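Local atomic coordinates of L-2,4-diaminobutyric acid acetyltransferase (Geobacillus sp., PDB entry 6SL8), a protein that catalyses transfer of an acetyl group from acetyl-CoA to L-2,4-diaminobutyric acid, probably in ectoine biosynthesis, and belongs to the GNAT family of acetyltransferases. Residues F73-R78 / F87-A92. Sequence-based numbering, arbitrary orientation. Where two conformers were deposited one is given.
Sequences FISAFR and FVWQVA. With DAB (2,4-diaminobutyric acid), chain B.
Phe73 to Phe77 and Phe87 to Ala92 pair as antiparallel strands, their axes at 164°, through paired bonds at Phe73–Ala92 and Phe77–Phe87, while between them a classic beta bulge sets two residues, Trp89 and Gln90, opposite the single Ser75. Ser75 O takes Trp89 N at 2.8 Å, Ser75 N donates to Gln90 O, and Ser75 OG accepts the displaced Gln90 N at 3.0 Å. A small hydroxyl suits this place: held between backbone N and carbonyl carbon (chi1 55°), it reaches the extra amide that the bulge turns inward. A bulge in the fourth strand, here 85-93, is a hallmark of the GNAT fold, where that strand and the next, here 121-125, splay apart. Here it turns Trp89 O to the diaminobutyrate, whose ND donates to it at 2.9 Å. Gln90, extended beyond CG, donates an NE2 hydrogen to the ligand's carboxylate atom O at 3.0 Å; its OE1 is held by Tyr50 and by a water, centred over one face of the Trp89 indole, that also bonds Ser75 OG. On the other face of the sheet Ile74 CG2 meets Val88 CG1 at 3.8 Å, and Ile74, Ala76 and Val91 pack on helix 102-111. Back on the side of Ser75 and Gln90, Phe87 CB sits over the Phe77 ring, 3.9 Å from its centroid, a CH-pi contact; the ring planes are 24° from parallel, slid apart so that they barely overlap. With an alanine in place of Phe77, that contact would be lost and Phe57 of the second subunit would probably be left without its ring partner.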
loop_
_atom_site.group_PDB
_atom_site.type_symbol
_atom_site.label_atom_id
_atom_site.label_comp_id
_atom_site.label_asym_id
_atom_site.label_seq_id
_atom_site.Cartn_x
_atom_site.Cartn_y
_atom_site.Cartn_z
ATOM N N PHE A 73 -11.993 2.864 -10.272
ATOM C CA PHE A 73 -10.756 2.234 -9.847
ATOM C C PHE A 73 -11.004 1.310 -8.753
ATOM O O PHE A 73 -11.815 1.552 -7.835
ATOM C CB PHE A 73 -9.806 3.319 -9.363
ATOM C CG PHE A 73 -8.473 2.824 -8.807
ATOM C CD1 PHE A 73 -7.498 2.377 -9.680
ATOM C CD2 PHE A 73 -8.220 2.894 -7.463
ATOM C CE1 PHE A 73 -6.276 1.951 -9.193
ATOM C CE2 PHE A 73 -6.971 2.440 -6.941
ATOM C CZ PHE A 73 -6.007 2.012 -7.826
ATOM N N ILE A 74 -10.275 0.217 -8.755
ATOM C CA ILE A 74 -10.221 -0.653 -7.562
ATOM C C ILE A 74 -8.765 -1.049 -7.291
ATOM O O ILE A 74 -7.985 -1.399 -8.191
ATOM C CB ILE A 74 -10.987 -2.002 -7.655
ATOM C CG1 ILE A 74 -12.499 -1.860 -7.837
ATOM C CG2 ILE A 74 -10.635 -2.897 -6.445
ATOM C CD1 ILE A 74 -13.221 -3.196 -7.885
ATOM N N SER A 75 -8.382 -0.908 -6.030
ATOM C CA SER A 75 -7.104 -1.349 -5.534
ATOM C C SER A 75 -7.287 -2.596 -4.703
ATOM O O SER A 75 -8.201 -2.704 -3.891
ATOM C CB SER A 75 -6.330 -0.317 -4.772
ATOM O OG SER A 75 -7.114 0.198 -3.691
ATOM N N ALA A 76 -6.357 -3.557 -4.864
ATOM C CA ALA A 76 -6.385 -4.797 -4.083
ATOM C C ALA A 76 -5.004 -5.417 -4.139
ATOM O O ALA A 76 -4.108 -4.970 -4.912
ATOM C CB ALA A 76 -7.436 -5.801 -4.662
ATOM N N PHE A 77 -4.776 -6.407 -3.278
ATOM C CA PHE A 77 -3.500 -7.147 -3.250
ATOM C C PHE A 77 -3.769 -8.542 -2.762
ATOM O O PHE A 77 -4.692 -8.742 -1.977
ATOM C CB PHE A 77 -2.402 -6.451 -2.379
ATOM C CG PHE A 77 -2.868 -6.075 -0.989
ATOM C CD1 PHE A 77 -2.787 -6.998 -0.007
ATOM C CD2 PHE A 77 -3.342 -4.770 -0.728
ATOM C CE1 PHE A 77 -3.201 -6.687 1.293
ATOM C CE2 PHE A 77 -3.798 -4.443 0.607
ATOM C CZ PHE A 77 -3.699 -5.415 1.568
ATOM N N ARG A 78 -2.949 -9.467 -3.149
ATOM C CA ARG A 78 -2.980 -10.785 -2.498
ATOM C C ARG A 78 -2.241 -10.629 -1.152
ATOM O O ARG A 78 -1.159 -10.042 -1.040
ATOM C CB ARG A 78 -2.265 -11.866 -3.341
ATOM C CG ARG A 78 -2.927 -12.131 -4.683
ATOM C CD ARG A 78 -4.388 -12.517 -4.540
ATOM N NE ARG A 78 -4.953 -12.978 -5.833
ATOM C CZ ARG A 78 -5.079 -14.273 -6.211
ATOM N NH1 ARG A 78 -5.542 -14.494 -7.448
ATOM N NH2 ARG A 78 -4.763 -15.270 -5.442
ATOM N N PHE A 87 -7.254 -9.057 -0.735
ATOM C CA PHE A 87 -7.750 -7.897 0.063
ATOM C C PHE A 87 -8.095 -6.793 -0.860
ATOM O O PHE A 87 -7.198 -6.301 -1.591
ATOM C CB PHE A 87 -6.719 -7.480 1.098
ATOM C CG PHE A 87 -7.274 -6.383 1.998
ATOM C CD1 PHE A 87 -7.982 -6.751 3.084
ATOM C CD2 PHE A 87 -7.188 -5.039 1.667
ATOM C CE1 PHE A 87 -8.600 -5.799 3.916
ATOM C CE2 PHE A 87 -7.793 -4.072 2.507
ATOM C CZ PHE A 87 -8.477 -4.496 3.589
ATOM N N VAL A 88 -9.343 -6.336 -0.847
ATOM C CA VAL A 88 -9.826 -5.240 -1.625
ATOM C C VAL A 88 -9.744 -4.000 -0.788
ATOM O O VAL A 88 -10.407 -3.885 0.280
ATOM C CB VAL A 88 -11.197 -5.448 -2.289
ATOM C CG1 VAL A 88 -11.617 -4.215 -3.020
ATOM C CG2 VAL A 88 -11.162 -6.689 -3.185
ATOM N N TRP A 89 -8.952 -3.004 -1.232
ATOM C CA TRP A 89 -8.603 -1.849 -0.444
ATOM C C TRP A 89 -9.575 -0.710 -0.756
ATOM O O TRP A 89 -10.293 -0.281 0.178
ATOM C CB TRP A 89 -7.152 -1.465 -0.683
ATOM C CG TRP A 89 -6.593 -0.345 0.086
ATOM C CD1 TRP A 89 -7.266 0.462 0.982
ATOM C CD2 TRP A 89 -5.254 0.135 0.029
ATOM N NE1 TRP A 89 -6.406 1.423 1.428
ATOM C CE2 TRP A 89 -5.141 1.218 0.901
ATOM C CE3 TRP A 89 -4.118 -0.289 -0.701
ATOM C CZ2 TRP A 89 -3.920 1.940 1.044
ATOM C CZ3 TRP A 89 -2.899 0.412 -0.554
ATOM C CH2 TRP A 89 -2.823 1.468 0.338
ATOM N N GLN A 90 -9.577 -0.155 -1.939
ATOM C CA GLN A 90 -10.452 0.975 -2.261
ATOM C C GLN A 90 -11.231 0.641 -3.529
ATOM O O GLN A 90 -10.630 0.220 -4.512
ATOM C CB GLN A 90 -9.738 2.319 -2.409
ATOM C CG GLN A 90 -9.009 2.684 -1.150
ATOM C CD GLN A 90 -8.389 4.077 -1.224
ATOM O OE1 GLN A 90 -7.497 4.329 -2.030
ATOM N NE2 GLN A 90 -8.793 4.927 -0.319
ATOM N N VAL A 91 -12.526 0.946 -3.540
ATOM C CA VAL A 91 -13.424 0.897 -4.710
ATOM C C VAL A 91 -13.990 2.300 -4.936
ATOM O O VAL A 91 -14.636 2.857 -4.032
ATOM C CB VAL A 91 -14.557 -0.146 -4.486
ATOM C CG1 VAL A 91 -15.492 -0.157 -5.676
ATOM C CG2 VAL A 91 -14.039 -1.507 -4.045
ATOM N N ALA A 92 -13.692 2.868 -6.101
ATOM C CA ALA A 92 -14.149 4.160 -6.469
ATOM C C ALA A 92 -14.831 4.171 -7.814
ATOM O O ALA A 92 -14.273 3.653 -8.799
ATOM C CB ALA A 92 -13.046 5.193 -6.418
HETATM N N DAB B . -12.013 3.674 4.157
HETATM C CA DAB B . -10.866 2.826 3.646
HETATM C C DAB B . -10.154 3.537 2.559
HETATM O O DAB B . -10.671 4.439 1.978
HETATM C CB DAB B . -11.285 1.380 3.348
HETATM C CG DAB B . -12.125 1.388 2.141
HETATM N ND DAB B . -12.626 0.022 1.895
HETATM O OXT DAB B . -8.993 3.106 2.325
HETATM O O HOH W 1 -5.743 2.228 -2.495
#